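Folylpolyglutamate synthase protein FOLC (Mycobacterium tuberculosis, PDB 2VOS) probably catalyses the ATP-dependent addition of L-glutamate to dihydropteroate, giving dihydrofolate, and of further glutamates to tetrahydrofolate, lengthening its gamma-linked polyglutamate tail. Local coordinates at residues A[277-286]-A[302-311]; A[228-236]-A[253-263]. All coordinates share one frame; numbering follows the deposited sequence.

Both contacts lie within the Mur ligase middle domain, which belongs to the P-loop NTPase clan, with their centres about 12 Å apart on the same side of the chain's centre. Contact 2 comes first along the chain, pairing strands 231-234 and 255-258 at one edge of the eight-stranded mixed sheet. Contact 1 follows, setting the small antiparallel sheet of strands 264-271, 274-281 and 284-291 against helix 296-312. Phe263 joins the two: its CD1 approaches Ala307 CB to 3.6 Å, while Glu259 and Phe263 also touch Val303. Helix 296-312 therefore packs against the small sheet and the segment just beyond strand 255-258, and Asn301, an ADP-binding residue, belongs to that same helix.

Contact 1 (A[277-286]-A[302-311]); sequences LQLQGLGGVY and AVLALASVEA
Glu310 OE2 takes two hydrogen bonds from residues 281-286: Gly283 N at 2.8 Å and Tyr286 OH at 2.7 Å, arriving from opposite faces of the carboxylate plane. The phenol meets it on the anti side, with ring and carboxylate planes 76° apart and the oxygen near the ring's edge. Leu282 N donates a hydrogen bond to Glu310 OE1 on the syn side at 2.6 Å, so three donors restrain the rotation of this buried carboxylate. The tyrosine hydroxyl also bonds to Leu321 N. Gly281 CA lies 3.2 Å from Glu310 OE1, and the lack of a side chain there leaves the carboxylate its place. Next to the carboxylate, Leu306, its CG turned away from the backbone N (chi1 167°), brings CD2 to Tyr286 CD2 at 3.7 Å and Leu279 CB at 4.0 Å, with CD1 over one face of the Tyr286 ring. Leu279 CD2 meets Val303 CB at 3.9 Å, and Phe330 of helix 323-331 touches Leu279, Ala302 and Leu306. The axes of strand 277-281 and helix segment 302-311 cross at -37° with a closest approach of 8.4 Å. This is a type I beta-turn hairpin, Gly281 to Gly284, whose two central N-H groups, of Leu282 and Gly283, are bound by the Glu310 carboxylate.

Contact 2 (A[228-236]-A[253-263]); sequences PDTVAVIGR and DASVAREDSEF
Arg236 and the consecutive acids Glu259 and Asp260 form a salt-bridge network just beyond the paired strands. Arg236 NE donates to the syn lone pair of Asp260 OD2 at 2.8 Å, and NH2 adds two weak bonds to the same carboxylate. The Arg236 side chain, extended from CG to NE, carries the guanidinium to this acid at planes 51° apart, so the grip is tilted rather than coplanar. Glu259 OE2 makes a long salt bridge of 3.9 Å to Arg236 NE, through charge alone because it lies well out of the guanidinium plane; OE2 is hydrogen-bonded to His300 ND1. A water bridges the Arg236 backbone N-H to Glu259 OE1. Strands 231-234 and 255-258 run parallel, their axes 4.7 Å apart, linked through helix 239-251 as a beta-alpha-beta unit. Five backbone bonds alternate in direction, from Ser255 N to Thr230 O through Glu259 N to Ile234 O. On the helix side, Ile234 CD1 meets Val256 CG1 at 4.0 Å. From the other face, Phe263 brings CE1 to within 3.8 Å of Val233 CG1. At the opposite end, Asp229 OD2 and Asp253 OD2 come within 4.1 Å. Backbone bonds thus hold the strands, with apolar contacts on both faces, while charge is offset by the salt-bridge network at one end and probably, in part, by Arg222, salt-bridged to Asp253, at the other.

Contact 1 (A[277-286]-A[302-311])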
loop_
_atom_site.group_PDB
_atom_site.type_symbol
_atom_site.label_atom_id
_atom_site.label_comp_id
_atom_site.label_asym_id
_atom_site.label_seq_id
_atom_site.Cartn_x
_atom_site.Cartn_y
_atom_site.Cartn_z
ATOM N N LEU A 277 -4.609 -11.894 17.642
ATOM C CA LEU A 277 -4.469 -13.011 16.711
ATOM C C LEU A 277 -3.731 -14.203 17.293
ATOM O O LEU A 277 -2.821 -14.065 18.107
ATOM C CB LEU A 277 -3.674 -12.526 15.445
ATOM C CG LEU A 277 -4.203 -11.214 14.835
ATOM C CD1 LEU A 277 -3.260 -10.729 13.658
ATOM C CD2 LEU A 277 -5.594 -11.407 14.335
ATOM N N GLN A 278 -4.071 -15.381 16.801
ATOM C CA GLN A 278 -3.210 -16.518 16.963
ATOM C C GLN A 278 -2.841 -16.981 15.561
ATOM O O GLN A 278 -3.734 -17.334 14.763
ATOM C CB GLN A 278 -3.963 -17.679 17.680
ATOM C CG GLN A 278 -3.015 -18.834 17.919
ATOM C CD GLN A 278 -3.662 -19.962 18.695
ATOM O OE1 GLN A 278 -4.666 -20.549 18.242
ATOM N NE2 GLN A 278 -3.074 -20.289 19.872
ATOM N N LEU A 279 -1.542 -16.989 15.256
ATOM C CA LEU A 279 -1.077 -17.276 13.897
ATOM C C LEU A 279 -0.236 -18.549 13.841
ATOM O O LEU A 279 0.693 -18.724 14.630
ATOM C CB LEU A 279 -0.244 -16.103 13.384
ATOM C CG LEU A 279 -0.901 -14.704 13.373
ATOM C CD1 LEU A 279 0.099 -13.562 12.882
ATOM C CD2 LEU A 279 -2.150 -14.666 12.494
ATOM N N GLN A 280 -0.524 -19.396 12.868
ATOM C CA GLN A 280 0.426 -20.435 12.513
ATOM C C GLN A 280 1.392 -19.935 11.423
ATOM O O GLN A 280 0.969 -19.647 10.283
ATOM C CB GLN A 280 -0.300 -21.671 12.035
ATOM C CG GLN A 280 0.683 -22.807 11.693
ATOM C CD GLN A 280 0.005 -24.100 11.799
ATOM O OE1 GLN A 280 -0.664 -24.371 12.798
ATOM N NE2 GLN A 280 0.138 -24.934 10.763
ATOM N N GLY A 281 2.652 -19.752 11.794
ATOM C CA GLY A 281 3.678 -19.345 10.862
ATOM C C GLY A 281 4.420 -20.580 10.377
ATOM O O GLY A 281 4.066 -21.741 10.746
ATOM N N LEU A 282 5.508 -20.368 9.636
ATOM C CA LEU A 282 6.322 -21.514 9.153
ATOM C C LEU A 282 7.030 -22.294 10.293
ATOM O O LEU A 282 7.270 -23.483 10.161
ATOM C CB LEU A 282 7.380 -21.026 8.173
ATOM C CG LEU A 282 6.857 -20.176 7.026
ATOM C CD1 LEU A 282 8.012 -19.823 6.174
ATOM C CD2 LEU A 282 5.832 -21.001 6.190
ATOM N N GLY A 283 7.409 -21.606 11.369
ATOM C CA GLY A 283 8.103 -22.212 12.485
ATOM C C GLY A 283 7.216 -22.562 13.677
ATOM O O GLY A 283 7.715 -23.030 14.705
ATOM N N GLY A 284 5.898 -22.396 13.560
ATOM C CA GLY A 284 5.010 -22.846 14.631
ATOM C C GLY A 284 3.892 -21.858 14.959
ATOM O O GLY A 284 3.628 -20.918 14.200
ATOM N N VAL A 285 3.250 -22.048 16.104
ATOM C CA VAL A 285 2.146 -21.208 16.499
ATOM C C VAL A 285 2.617 -20.023 17.362
ATOM O O VAL A 285 3.340 -20.195 18.338
ATOM C CB VAL A 285 1.114 -22.029 17.272
ATOM C CG1 VAL A 285 -0.077 -21.166 17.725
ATOM C CG2 VAL A 285 0.653 -23.207 16.411
ATOM N N TYR A 286 2.214 -18.806 16.996
ATOM C CA TYR A 286 2.516 -17.641 17.778
ATOM C C TYR A 286 1.186 -17.117 18.322
ATOM O O TYR A 286 0.282 -16.863 17.550
ATOM C CB TYR A 286 3.190 -16.581 16.906
ATOM C CG TYR A 286 4.488 -17.032 16.205
ATOM C CD1 TYR A 286 5.748 -16.737 16.732
ATOM C CD2 TYR A 286 4.437 -17.755 15.045
ATOM C CE1 TYR A 286 6.943 -17.166 16.084
ATOM C CE2 TYR A 286 5.614 -18.195 14.394
ATOM C CZ TYR A 286 6.864 -17.869 14.908
ATOM O OH TYR A 286 8.016 -18.265 14.223
ATOM N N ALA A 302 -1.038 -9.658 8.191
ATOM C CA ALA A 302 -0.112 -10.051 9.275
ATOM C C ALA A 302 0.504 -11.412 9.116
ATOM O O ALA A 302 1.719 -11.582 9.222
ATOM C CB ALA A 302 -0.803 -9.951 10.629
ATOM N N VAL A 303 -0.291 -12.443 8.861
ATOM C CA VAL A 303 0.341 -13.759 8.828
ATOM C C VAL A 303 1.206 -13.872 7.560
ATOM O O VAL A 303 2.209 -14.572 7.540
ATOM C CB VAL A 303 -0.713 -14.906 8.825
ATOM C CG1 VAL A 303 -1.466 -14.951 7.491
ATOM C CG2 VAL A 303 -0.048 -16.238 9.137
ATOM N N LEU A 304 0.835 -13.158 6.501
ATOM C CA LEU A 304 1.670 -13.166 5.313
ATOM C C LEU A 304 3.042 -12.520 5.597
ATOM O O LEU A 304 4.076 -13.010 5.138
ATOM C CB LEU A 304 0.953 -12.373 4.193
ATOM C CG LEU A 304 1.662 -12.386 2.847
ATOM C CD1 LEU A 304 1.833 -13.851 2.352
ATOM C CD2 LEU A 304 0.741 -11.594 1.805
ATOM N N ALA A 305 3.028 -11.372 6.308
ATOM C CA ALA A 305 4.256 -10.678 6.715
ATOM C C ALA A 305 5.107 -11.575 7.636
ATOM O O ALA A 305 6.365 -11.639 7.535
ATOM C CB ALA A 305 3.906 -9.383 7.430
ATOM N N LEU A 306 4.445 -12.253 8.576
ATOM C CA LEU A 306 5.161 -13.154 9.472
ATOM C C LEU A 306 5.874 -14.270 8.669
ATOM O O LEU A 306 7.086 -14.469 8.811
ATOM C CB LEU A 306 4.209 -13.729 10.509
ATOM C CG LEU A 306 4.726 -14.929 11.350
ATOM C CD1 LEU A 306 5.826 -14.363 12.258
ATOM C CD2 LEU A 306 3.591 -15.553 12.211
ATOM N N ALA A 307 5.147 -14.986 7.826
ATOM C CA ALA A 307 5.733 -16.056 7.020
ATOM C C ALA A 307 6.896 -15.513 6.170
ATOM O O ALA A 307 7.960 -16.144 6.086
ATOM C CB ALA A 307 4.645 -16.704 6.132
ATOM N N SER A 308 6.774 -14.300 5.640
ATOM C CA SER A 308 7.856 -13.708 4.840
ATOM C C SER A 308 9.127 -13.457 5.681
ATOM O O SER A 308 10.252 -13.657 5.216
ATOM C CB SER A 308 7.399 -12.368 4.236
ATOM O OG SER A 308 6.255 -12.579 3.418
ATOM N N VAL A 309 8.937 -12.977 6.903
ATOM C CA VAL A 309 10.077 -12.669 7.777
ATOM C C VAL A 309 10.704 -13.995 8.267
ATOM O O VAL A 309 11.945 -14.116 8.343
ATOM C CB VAL A 309 9.682 -11.768 8.924
ATOM C CG1 VAL A 309 10.822 -11.710 9.946
ATOM C CG2 VAL A 309 9.399 -10.364 8.361
ATOM N N GLU A 310 9.848 -14.993 8.531
ATOM C CA GLU A 310 10.307 -16.341 8.905
ATOM C C GLU A 310 11.146 -16.897 7.775
ATOM O O GLU A 310 12.251 -17.432 8.016
ATOM C CB GLU A 310 9.123 -17.264 9.164
ATOM C CG GLU A 310 8.472 -17.003 10.510
ATOM C CD GLU A 310 7.346 -17.965 10.736
ATOM O OE1 GLU A 310 6.424 -17.985 9.892
ATOM O OE2 GLU A 310 7.428 -18.795 11.676
ATOM N N ALA A 311 10.634 -16.795 6.553
ATOM C CA ALA A 311 11.339 -17.320 5.365
ATOM C C ALA A 311 12.694 -16.638 5.212
ATOM O O ALA A 311 13.713 -17.310 5.029
ATOM C CB ALA A 311 10.539 -17.082 4.109
#

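Contact 2 (A[228-236]-A[253-263])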
loop_
_atom_site.group_PDB
_atom_site.type_symbol
_atom_site.label_atom_id
_atom_site.label_comp_id
_atom_site.label_asym_id
_atom_site.label_seq_id
_atom_site.Cartn_x
_atom_site.Cartn_y
_atom_site.Cartn_z
ATOM N N PRO A 228 20.767 -20.004 -1.100
ATOM C CA PRO A 228 19.527 -20.750 -0.975
ATOM C C PRO A 228 18.586 -20.338 -2.104
ATOM O O PRO A 228 18.704 -19.206 -2.597
ATOM C CB PRO A 228 18.967 -20.258 0.368
ATOM C CG PRO A 228 20.126 -19.596 1.060
ATOM C CD PRO A 228 20.906 -18.990 -0.043
ATOM N N ASP A 229 17.678 -21.233 -2.514
ATOM C CA ASP A 229 16.672 -20.900 -3.521
ATOM C C ASP A 229 15.740 -19.790 -3.022
ATOM O O ASP A 229 15.510 -19.634 -1.819
ATOM C CB ASP A 229 15.810 -22.105 -3.900
ATOM C CG ASP A 229 16.534 -23.098 -4.820
ATOM O OD1 ASP A 229 17.269 -22.666 -5.757
ATOM O OD2 ASP A 229 16.322 -24.318 -4.627
ATOM N N THR A 230 15.200 -19.036 -3.977
ATOM C CA THR A 230 14.248 -17.970 -3.675
ATOM C C THR A 230 13.045 -18.596 -2.992
ATOM O O THR A 230 12.723 -19.770 -3.234
ATOM C CB THR A 230 13.832 -17.226 -4.968
ATOM O OG1 THR A 230 14.977 -16.537 -5.497
ATOM C CG2 THR A 230 12.708 -16.173 -4.703
ATOM N N VAL A 231 12.398 -17.853 -2.107
ATOM C CA VAL A 231 11.166 -18.347 -1.499
ATOM C C VAL A 231 10.056 -17.426 -1.939
ATOM O O VAL A 231 10.198 -16.225 -1.755
ATOM C CB VAL A 231 11.238 -18.281 0.039
ATOM C CG1 VAL A 231 9.967 -18.766 0.633
ATOM C CG2 VAL A 231 12.383 -19.099 0.568
ATOM N N ALA A 232 8.964 -17.974 -2.478
ATOM C CA ALA A 232 7.771 -17.219 -2.802
ATOM C C ALA A 232 6.753 -17.472 -1.686
ATOM O O ALA A 232 6.390 -18.630 -1.377
ATOM C CB ALA A 232 7.170 -17.681 -4.157
ATOM N N VAL A 233 6.309 -16.401 -1.063
ATOM C CA VAL A 233 5.343 -16.490 0.023
ATOM C C VAL A 233 4.024 -15.876 -0.454
ATOM O O VAL A 233 3.964 -14.705 -0.766
ATOM C CB VAL A 233 5.835 -15.709 1.260
ATOM C CG1 VAL A 233 4.921 -15.981 2.451
ATOM C CG2 VAL A 233 7.266 -16.154 1.597
ATOM N N ILE A 234 2.971 -16.670 -0.502
ATOM C CA ILE A 234 1.817 -16.260 -1.242
ATOM C C ILE A 234 0.576 -16.168 -0.360
ATOM O O ILE A 234 0.237 -17.122 0.369
ATOM C CB ILE A 234 1.574 -17.288 -2.363
ATOM C CG1 ILE A 234 2.790 -17.305 -3.288
ATOM C CG2 ILE A 234 0.409 -16.833 -3.206
ATOM C CD1 ILE A 234 2.728 -18.443 -4.380
ATOM N N GLY A 235 -0.106 -15.027 -0.412
ATOM C CA GLY A 235 -1.341 -14.862 0.342
ATOM C C GLY A 235 -2.499 -15.606 -0.345
ATOM O O GLY A 235 -2.297 -16.347 -1.319
ATOM N N ARG A 236 -3.723 -15.368 0.127
ATOM C CA ARG A 236 -4.930 -16.028 -0.426
ATOM C C ARG A 236 -5.170 -15.590 -1.858
ATOM O O ARG A 236 -5.162 -14.404 -2.111
ATOM C CB ARG A 236 -6.148 -15.596 0.412
ATOM C CG ARG A 236 -6.426 -16.549 1.545
ATOM C CD ARG A 236 -7.425 -16.025 2.604
ATOM N NE ARG A 236 -7.578 -17.072 3.632
ATOM C CZ ARG A 236 -8.626 -17.220 4.453
ATOM N NH1 ARG A 236 -9.642 -16.361 4.402
ATOM N NH2 ARG A 236 -8.646 -18.220 5.339
ATOM N N ASP A 253 12.668 -21.952 -9.817
ATOM C CA ASP A 253 13.201 -22.835 -8.772
ATOM C C ASP A 253 12.855 -22.364 -7.358
ATOM O O ASP A 253 13.662 -22.512 -6.429
ATOM C CB ASP A 253 14.710 -22.826 -8.864
ATOM C CG ASP A 253 15.256 -24.125 -9.316
ATOM O OD1 ASP A 253 15.742 -24.192 -10.473
ATOM O OD2 ASP A 253 15.172 -25.076 -8.505
ATOM N N ALA A 254 11.691 -21.759 -7.184
ATOM C CA ALA A 254 11.407 -21.138 -5.896
ATOM C C ALA A 254 10.701 -22.117 -4.951
ATOM O O ALA A 254 9.840 -22.855 -5.397
ATOM C CB ALA A 254 10.556 -19.845 -6.128
ATOM N N SER A 255 11.066 -22.129 -3.663
ATOM C CA SER A 255 10.266 -22.813 -2.637
ATOM C C SER A 255 9.002 -22.008 -2.396
ATOM O O SER A 255 9.068 -20.781 -2.382
ATOM C CB SER A 255 11.014 -22.843 -1.320
ATOM O OG SER A 255 12.236 -23.518 -1.470
ATOM N N VAL A 256 7.876 -22.655 -2.150
ATOM C CA VAL A 256 6.658 -21.926 -1.996
ATOM C C VAL A 256 6.032 -22.141 -0.626
ATOM O O VAL A 256 6.007 -23.260 -0.139
ATOM C CB VAL A 256 5.647 -22.337 -3.062
ATOM C CG1 VAL A 256 4.320 -21.681 -2.748
ATOM C CG2 VAL A 256 6.143 -21.925 -4.488
ATOM N N ALA A 257 5.531 -21.070 -0.013
ATOM C CA ALA A 257 4.744 -21.160 1.216
ATOM C C ALA A 257 3.425 -20.465 0.893
ATOM O O ALA A 257 3.428 -19.299 0.450
ATOM C CB ALA A 257 5.484 -20.402 2.351
ATOM N N ARG A 258 2.301 -21.121 1.166
ATOM C CA ARG A 258 1.017 -20.557 0.731
ATOM C C ARG A 258 0.104 -20.382 1.910
ATOM O O ARG A 258 -0.021 -21.319 2.710
ATOM C CB ARG A 258 0.306 -21.524 -0.227
ATOM C CG ARG A 258 1.036 -21.721 -1.520
ATOM C CD ARG A 258 0.588 -23.054 -2.198
ATOM N NE ARG A 258 0.991 -24.185 -1.369
ATOM C CZ ARG A 258 0.517 -25.424 -1.496
ATOM N NH1 ARG A 258 -0.390 -25.709 -2.436
ATOM N NH2 ARG A 258 0.960 -26.383 -0.684
ATOM N N GLU A 259 -0.609 -19.252 1.982
ATOM C CA GLU A 259 -1.571 -19.103 3.083
ATOM C C GLU A 259 -2.538 -20.208 3.051
ATOM O O GLU A 259 -2.917 -20.679 1.969
ATOM C CB GLU A 259 -2.278 -17.730 3.126
ATOM C CG GLU A 259 -3.077 -17.570 4.434
ATOM C CD GLU A 259 -3.668 -16.173 4.559
ATOM O OE1 GLU A 259 -3.361 -15.379 3.643
ATOM O OE2 GLU A 259 -4.413 -15.880 5.537
ATOM N N ASP A 260 -2.874 -20.707 4.243
ATOM C CA ASP A 260 -3.814 -21.832 4.425
ATOM C C ASP A 260 -3.243 -23.173 4.066
ATOM O O ASP A 260 -3.964 -24.171 4.081
ATOM C CB ASP A 260 -5.147 -21.612 3.689
ATOM C CG ASP A 260 -5.896 -20.367 4.201
ATOM O OD1 ASP A 260 -5.894 -20.116 5.395
ATOM O OD2 ASP A 260 -6.427 -19.578 3.411
ATOM N N SER A 261 -1.973 -23.226 3.692
ATOM C CA SER A 261 -1.287 -24.535 3.587
ATOM C C SER A 261 -0.042 -24.585 4.491
ATOM O O SER A 261 0.117 -25.516 5.270
ATOM C CB SER A 261 -0.827 -24.832 2.172
ATOM O OG SER A 261 -1.901 -25.115 1.311
ATOM N N GLU A 262 0.854 -23.607 4.336
ATOM C CA GLU A 262 2.096 -23.583 5.088
ATOM C C GLU A 262 1.980 -22.650 6.270
ATOM O O GLU A 262 2.757 -22.757 7.179
ATOM C CB GLU A 262 3.286 -23.146 4.198
ATOM C CG GLU A 262 3.841 -24.231 3.240
ATOM C CD GLU A 262 2.854 -24.627 2.139
ATOM O OE1 GLU A 262 2.413 -23.738 1.394
ATOM O OE2 GLU A 262 2.491 -25.831 2.028
ATOM N N PHE A 263 1.009 -21.742 6.259
ATOM C CA PHE A 263 0.763 -20.801 7.371
ATOM C C PHE A 263 -0.696 -20.323 7.317
ATOM O O PHE A 263 -1.350 -20.440 6.263
ATOM C CB PHE A 263 1.728 -19.596 7.311
ATOM C CG PHE A 263 1.651 -18.816 6.027
ATOM C CD1 PHE A 263 2.427 -19.198 4.903
ATOM C CD2 PHE A 263 0.867 -17.701 5.933
ATOM C CE1 PHE A 263 2.376 -18.443 3.691
ATOM C CE2 PHE A 263 0.782 -16.945 4.697
ATOM C CZ PHE A 263 1.521 -17.325 3.606
HETATM O O HOH W 1 15.043 -21.845 -0.308
HETATM O O HOH W 2 -2.657 -19.197 -0.605
HETATM O O HOH W 3 -3.885 -13.256 2.279
#